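Local coordinates for glutathione S-transferase (Sphingomonas paucimobilis, PDB 1F2E), which binds glutathione and probably catalyses its transfer to electrophilic substrates, as a dimeric enzyme with a thioredoxin-like domain and a helical domain, at residues R19-D24 with P78-A83; L98-S103 with D144-N149. All blocks are in the same frame, centred on the assembly; numbering follows the deposited sequence.

Contact 1: residues R19-D24 with P78-A83; sequences RETGAD and PASGLA
Glu20, in the last turn of helix 12-21, meets Leu82 of the loop after helix 66-75 with its first side-chain carbon. Glu20 CB lies 3.5 Å from Leu82 CD1, the closest approach here. Next along the chain, Glu20 CG lies 4.2 Å from Leu82 CD1, and there the chain bends (chi2 -77°), running on past the leucine. At the tip, Glu20 OE2 swings round to form a salt bridge with Arg188 NE. Glutamate thus gives its aliphatic half to the loop and its charge to the region that leads into helix 189-198.

The leucine offers a single branch. With CD1 anti to CA (chi2 -173°), that methyl sits at the end of an extended arm and touches Thr21 as well, with Leu82 CD1 4.0 Å from Thr21 CG2. The two side chains cross at about a right angle. Thr21 CG2 also stands 4.0 Å from Ser80 OG, a loose contact in which the hydroxyl looks elsewhere, to Asn77 O. Thr21 OG1 in turn is bonded to Leu18 O within its own helix. Just beyond, Gly22 closes the helix in a Schellman motif, its N 3.1 Å from Arg19 O.

The loop is held at two points: Asn77 ND2 bonds to Thr21 O, and the Leu82 backbone pairs with Val153 at the start of helix 153-161. This joins the thioredoxin-like domain to the helical one. Between the two segments themselves the chemistry is methyl against methylene and methyl, which implies fit by shape, while direction comes from the polar bonds around it.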
loop_
_atom_site.group_PDB
_atom_site.type_symbol
_atom_site.label_atom_id
_atom_site.label_comp_id
_atom_site.label_asym_id
_atom_site.label_seq_id
_atom_site.Cartn_x
_atom_site.Cartn_y
_atom_site.Cartn_z
ATOM N N ARG A 19 2.554 15.364 15.280
ATOM C CA ARG A 19 2.835 16.732 15.704
ATOM C C ARG A 19 1.861 17.703 15.020
ATOM O O ARG A 19 1.425 18.675 15.627
ATOM C CB ARG A 19 4.294 17.092 15.405
ATOM C CG ARG A 19 5.280 16.353 16.311
ATOM C CD ARG A 19 6.735 16.552 15.890
ATOM N NE ARG A 19 7.645 15.835 16.781
ATOM C CZ ARG A 19 8.003 16.265 17.987
ATOM N NH1 ARG A 19 7.537 17.420 18.454
ATOM N NH2 ARG A 19 8.804 15.533 18.741
ATOM N N GLU A 20 1.495 17.423 13.772
ATOM C CA GLU A 20 0.546 18.283 13.060
ATOM C C GLU A 20 -0.816 18.302 13.767
ATOM O O GLU A 20 -1.463 19.345 13.853
ATOM C CB GLU A 20 0.331 17.793 11.623
ATOM C CG GLU A 20 1.473 18.049 10.631
ATOM C CD GLU A 20 1.531 19.486 10.142
ATOM O OE1 GLU A 20 0.485 20.173 10.155
ATOM O OE2 GLU A 20 2.617 19.925 9.724
ATOM N N THR A 21 -1.257 17.150 14.264
ATOM C CA THR A 21 -2.552 17.067 14.934
ATOM C C THR A 21 -2.508 17.571 16.374
ATOM O O THR A 21 -3.549 17.747 17.000
ATOM C CB THR A 21 -3.093 15.618 14.956
ATOM O OG1 THR A 21 -2.215 14.793 15.735
ATOM C CG2 THR A 21 -3.200 15.064 13.535
ATOM N N GLY A 22 -1.303 17.791 16.891
ATOM C CA GLY A 22 -1.149 18.265 18.255
ATOM C C GLY A 22 -1.500 17.230 19.312
ATOM O O GLY A 22 -1.786 17.569 20.456
ATOM N N ALA A 23 -1.467 15.958 18.942
ATOM C CA ALA A 23 -1.806 14.891 19.873
ATOM C C ALA A 23 -0.717 14.628 20.901
ATOM O O ALA A 23 0.450 14.937 20.686
ATOM C CB ALA A 23 -2.095 13.610 19.098
ATOM N N ASP A 24 -1.101 14.065 22.038
ATOM C CA ASP A 24 -0.108 13.735 23.039
ATOM C C ASP A 24 0.286 12.301 22.761
ATOM O O ASP A 24 -0.563 11.409 22.691
ATOM C CB ASP A 24 -0.666 13.901 24.451
ATOM C CG ASP A 24 -0.686 15.357 24.888
ATOM O OD1 ASP A 24 0.396 15.988 24.897
ATOM O OD2 ASP A 24 -1.779 15.871 25.212
ATOM N N PRO A 78 -10.315 15.646 13.793
ATOM C CA PRO A 78 -10.984 16.189 12.604
ATOM C C PRO A 78 -10.835 17.708 12.435
ATOM O O PRO A 78 -10.989 18.236 11.332
ATOM C CB PRO A 78 -12.437 15.735 12.776
ATOM C CG PRO A 78 -12.576 15.552 14.258
ATOM C CD PRO A 78 -11.263 14.945 14.673
ATOM N N ALA A 79 -10.516 18.404 13.521
ATOM C CA ALA A 79 -10.330 19.849 13.465
ATOM C C ALA A 79 -9.043 20.218 12.718
ATOM O O ALA A 79 -8.888 21.353 12.286
ATOM C CB ALA A 79 -10.298 20.431 14.877
ATOM N N SER A 80 -8.128 19.263 12.563
ATOM C CA SER A 80 -6.868 19.520 11.862
ATOM C C SER A 80 -7.034 19.372 10.351
ATOM O O SER A 80 -6.268 19.942 9.570
ATOM C CB SER A 80 -5.788 18.546 12.334
ATOM O OG SER A 80 -6.048 17.244 11.833
ATOM N N GLY A 81 -8.029 18.586 9.949
ATOM C CA GLY A 81 -8.289 18.365 8.540
ATOM C C GLY A 81 -7.139 17.804 7.715
ATOM O O GLY A 81 -6.915 18.262 6.598
ATOM N N LEU A 82 -6.418 16.816 8.238
ATOM C CA LEU A 82 -5.290 16.235 7.507
ATOM C C LEU A 82 -5.673 15.088 6.579
ATOM O O LEU A 82 -4.816 14.467 5.947
ATOM C CB LEU A 82 -4.212 15.756 8.471
ATOM C CG LEU A 82 -3.289 16.809 9.072
ATOM C CD1 LEU A 82 -2.192 16.088 9.843
ATOM C CD2 LEU A 82 -2.683 17.680 7.973
ATOM N N ALA A 83 -6.965 14.808 6.507
ATOM C CA ALA A 83 -7.485 13.754 5.649
ATOM C C ALA A 83 -8.966 14.037 5.468
ATOM O O ALA A 83 -9.626 14.510 6.393
ATOM C CB ALA A 83 -7.291 12.392 6.302
#

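Contact 2: residues L98-S103 with D144-N149; sequences LSFLGS and DHYAGN
Two aromatic rings, Phe100 and Tyr146, approach each other through the phenol oxygen rather than by stacking. Tyr146 OH comes obliquely to one side of the Phe100 ring, 3.3 Å from Phe100 CD2 and 3.6 Å from Phe100 CE2, and the ring planes are inclined at roughly 50°. Another partner of the Phe100 ring is His132, whose plane stands at about 75° to it. On the tyrosine, the CE2 corner carries the load: both methyls of Leu101 approach it obliquely from the same side of the ring plane, with Leu101 CD1 and Leu101 CD2 each 3.6 Å from Tyr146 CE2. CD1 reaches onward to within 3.7 Å of Tyr146 OH. Leu101 is modelled with torsions away from the usual staggered positions, so its exact placement is less certain.

With CG anti to the backbone N (chi1 -170°), Tyr146 drives its ring from the loop toward helix 89-113, the long helix of the all-helical GST domain. The loop leads into helix 153-161, where Ser152 and Asp155 have the spacing of the N-capping box known in this family; Asp155 OD2 also takes a hydrogen bond from Tyr146 N. At the other end, the hydroxyl of the buried tyrosine is hydrogen-bonded to Arg97 NH2, one turn back from Leu101. A phenylalanine in place of Tyr146 would probably leave Arg97 without this mate and open a small gap beside Phe100 CD2. On the dimer side, Ser99 OG bonds to Glu65 OE2 of the second subunit, and Phe100 packs on that same glutamate; a bound glutathione lies about 6 Å from the Phe100 side chain.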
loop_
_atom_site.group_PDB
_atom_site.type_symbol
_atom_site.label_atom_id
_atom_site.label_comp_id
_atom_site.label_asym_id
_atom_site.label_seq_id
_atom_site.Cartn_x
_atom_site.Cartn_y
_atom_site.Cartn_z
ATOM N N LEU A 98 -1.951 7.315 -0.844
ATOM C CA LEU A 98 -1.156 6.681 0.201
ATOM C C LEU A 98 -0.708 5.307 -0.267
ATOM O O LEU A 98 0.426 4.874 -0.011
ATOM C CB LEU A 98 -1.965 6.543 1.489
ATOM C CG LEU A 98 -2.435 7.858 2.119
ATOM C CD1 LEU A 98 -3.217 7.565 3.400
ATOM C CD2 LEU A 98 -1.235 8.749 2.400
ATOM N N SER A 99 -1.605 4.625 -0.963
ATOM C CA SER A 99 -1.317 3.294 -1.471
ATOM C C SER A 99 -0.216 3.305 -2.532
ATOM O O SER A 99 0.655 2.428 -2.546
ATOM C CB SER A 99 -2.590 2.679 -2.048
ATOM O OG SER A 99 -2.282 1.501 -2.756
ATOM N N PHE A 100 -0.252 4.294 -3.419
ATOM C CA PHE A 100 0.758 4.388 -4.465
ATOM C C PHE A 100 2.121 4.665 -3.840
ATOM O O PHE A 100 3.121 4.037 -4.186
ATOM C CB PHE A 100 0.419 5.512 -5.443
ATOM C CG PHE A 100 1.522 5.811 -6.418
ATOM C CD1 PHE A 100 1.690 5.031 -7.561
ATOM C CD2 PHE A 100 2.414 6.849 -6.177
ATOM C CE1 PHE A 100 2.735 5.281 -8.452
ATOM C CE2 PHE A 100 3.468 7.111 -7.060
ATOM C CZ PHE A 100 3.628 6.326 -8.199
ATOM N N LEU A 101 2.135 5.620 -2.915
ATOM C CA LEU A 101 3.336 6.036 -2.208
ATOM C C LEU A 101 3.958 4.869 -1.434
ATOM O O LEU A 101 5.175 4.675 -1.452
ATOM C CB LEU A 101 2.977 7.182 -1.249
ATOM C CG LEU A 101 3.412 8.637 -1.502
ATOM C CD1 LEU A 101 3.639 8.920 -2.968
ATOM C CD2 LEU A 101 2.356 9.564 -0.927
ATOM N N GLY A 102 3.119 4.087 -0.760
ATOM C CA GLY A 102 3.636 2.965 0.005
ATOM C C GLY A 102 4.008 1.729 -0.802
ATOM O O GLY A 102 5.006 1.069 -0.502
ATOM N N SER A 103 3.223 1.418 -1.829
ATOM C CA SER A 103 3.471 0.234 -2.647
ATOM C C SER A 103 4.396 0.409 -3.844
ATOM O O SER A 103 5.088 -0.536 -4.226
ATOM C CB SER A 103 2.143 -0.344 -3.133
ATOM O OG SER A 103 1.355 -0.740 -2.023
ATOM N N ASP A 144 -1.124 22.119 -6.091
ATOM C CA ASP A 144 -0.443 22.622 -4.906
ATOM C C ASP A 144 -0.132 21.450 -3.983
ATOM O O ASP A 144 0.949 21.366 -3.398
ATOM C CB ASP A 144 -1.340 23.601 -4.140
ATOM C CG ASP A 144 -1.825 24.752 -4.994
ATOM O OD1 ASP A 144 -0.983 25.470 -5.570
ATOM O OD2 ASP A 144 -3.054 24.946 -5.084
ATOM N N HIS A 145 -1.100 20.548 -3.862
ATOM C CA HIS A 145 -0.988 19.395 -2.980
ATOM C C HIS A 145 -1.103 18.081 -3.730
ATOM O O HIS A 145 -1.742 18.006 -4.775
ATOM C CB HIS A 145 -2.064 19.508 -1.912
ATOM C CG HIS A 145 -2.081 20.842 -1.239
ATOM N ND1 HIS A 145 -1.188 21.189 -0.247
ATOM C CD2 HIS A 145 -2.839 21.940 -1.462
ATOM C CE1 HIS A 145 -1.395 22.443 0.111
ATOM N NE2 HIS A 145 -2.391 22.922 -0.611
ATOM N N TYR A 146 -0.486 17.042 -3.182
ATOM C CA TYR A 146 -0.483 15.741 -3.829
ATOM C C TYR A 146 -1.839 15.047 -3.905
ATOM O O TYR A 146 -2.185 14.462 -4.929
ATOM C CB TYR A 146 0.526 14.823 -3.134
ATOM C CG TYR A 146 0.770 13.531 -3.880
ATOM C CD1 TYR A 146 1.084 13.542 -5.241
ATOM C CD2 TYR A 146 0.729 12.303 -3.222
ATOM C CE1 TYR A 146 1.356 12.364 -5.928
ATOM C CE2 TYR A 146 1.004 11.115 -3.902
ATOM C CZ TYR A 146 1.317 11.157 -5.253
ATOM O OH TYR A 146 1.611 9.996 -5.927
ATOM N N ALA A 147 -2.595 15.098 -2.813
ATOM C CA ALA A 147 -3.907 14.469 -2.767
ATOM C C ALA A 147 -4.977 15.500 -2.440
ATOM O O ALA A 147 -4.980 16.098 -1.359
ATOM C CB ALA A 147 -3.922 13.364 -1.719
ATOM N N GLY A 148 -5.890 15.715 -3.371
ATOM C CA GLY A 148 -6.939 16.675 -3.105
ATOM C C GLY A 148 -6.522 18.117 -3.295
ATOM O O GLY A 148 -5.695 18.429 -4.150
ATOM N N ASN A 149 -7.074 18.999 -2.470
ATOM C CA ASN A 149 -6.798 20.422 -2.596
ATOM C C ASN A 149 -6.043 21.062 -1.436
ATOM O O ASN A 149 -5.612 22.212 -1.541
ATOM C CB ASN A 149 -8.121 21.167 -2.809
ATOM C CG ASN A 149 -7.934 22.518 -3.471
ATOM O OD1 ASN A 149 -7.199 23.376 -2.971
ATOM N ND2 ASN A 149 -8.602 22.714 -4.604
#

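Contact 2 is the more deeply placed, its centre about 11 Å from the centre of the chain against about 16 Å for that of the partly buried contact 1. Both meet around helix 153-161: Val153 pairs with the loop of 78-83, while Asp155 bonds to the loop of 144-149. Yet their helical partners differ, helix 12-21 of the thioredoxin-like domain in one and helix 89-113 of the helical domain in the other. Contact 1 uses aliphatic carbons next to a charged group; contact 2 uses aromatic rings, a leucine and a phenol hydroxyl. Only contact 2 is reached by the second subunit and glutathione. Their nearest atoms remain about 7 Å apart.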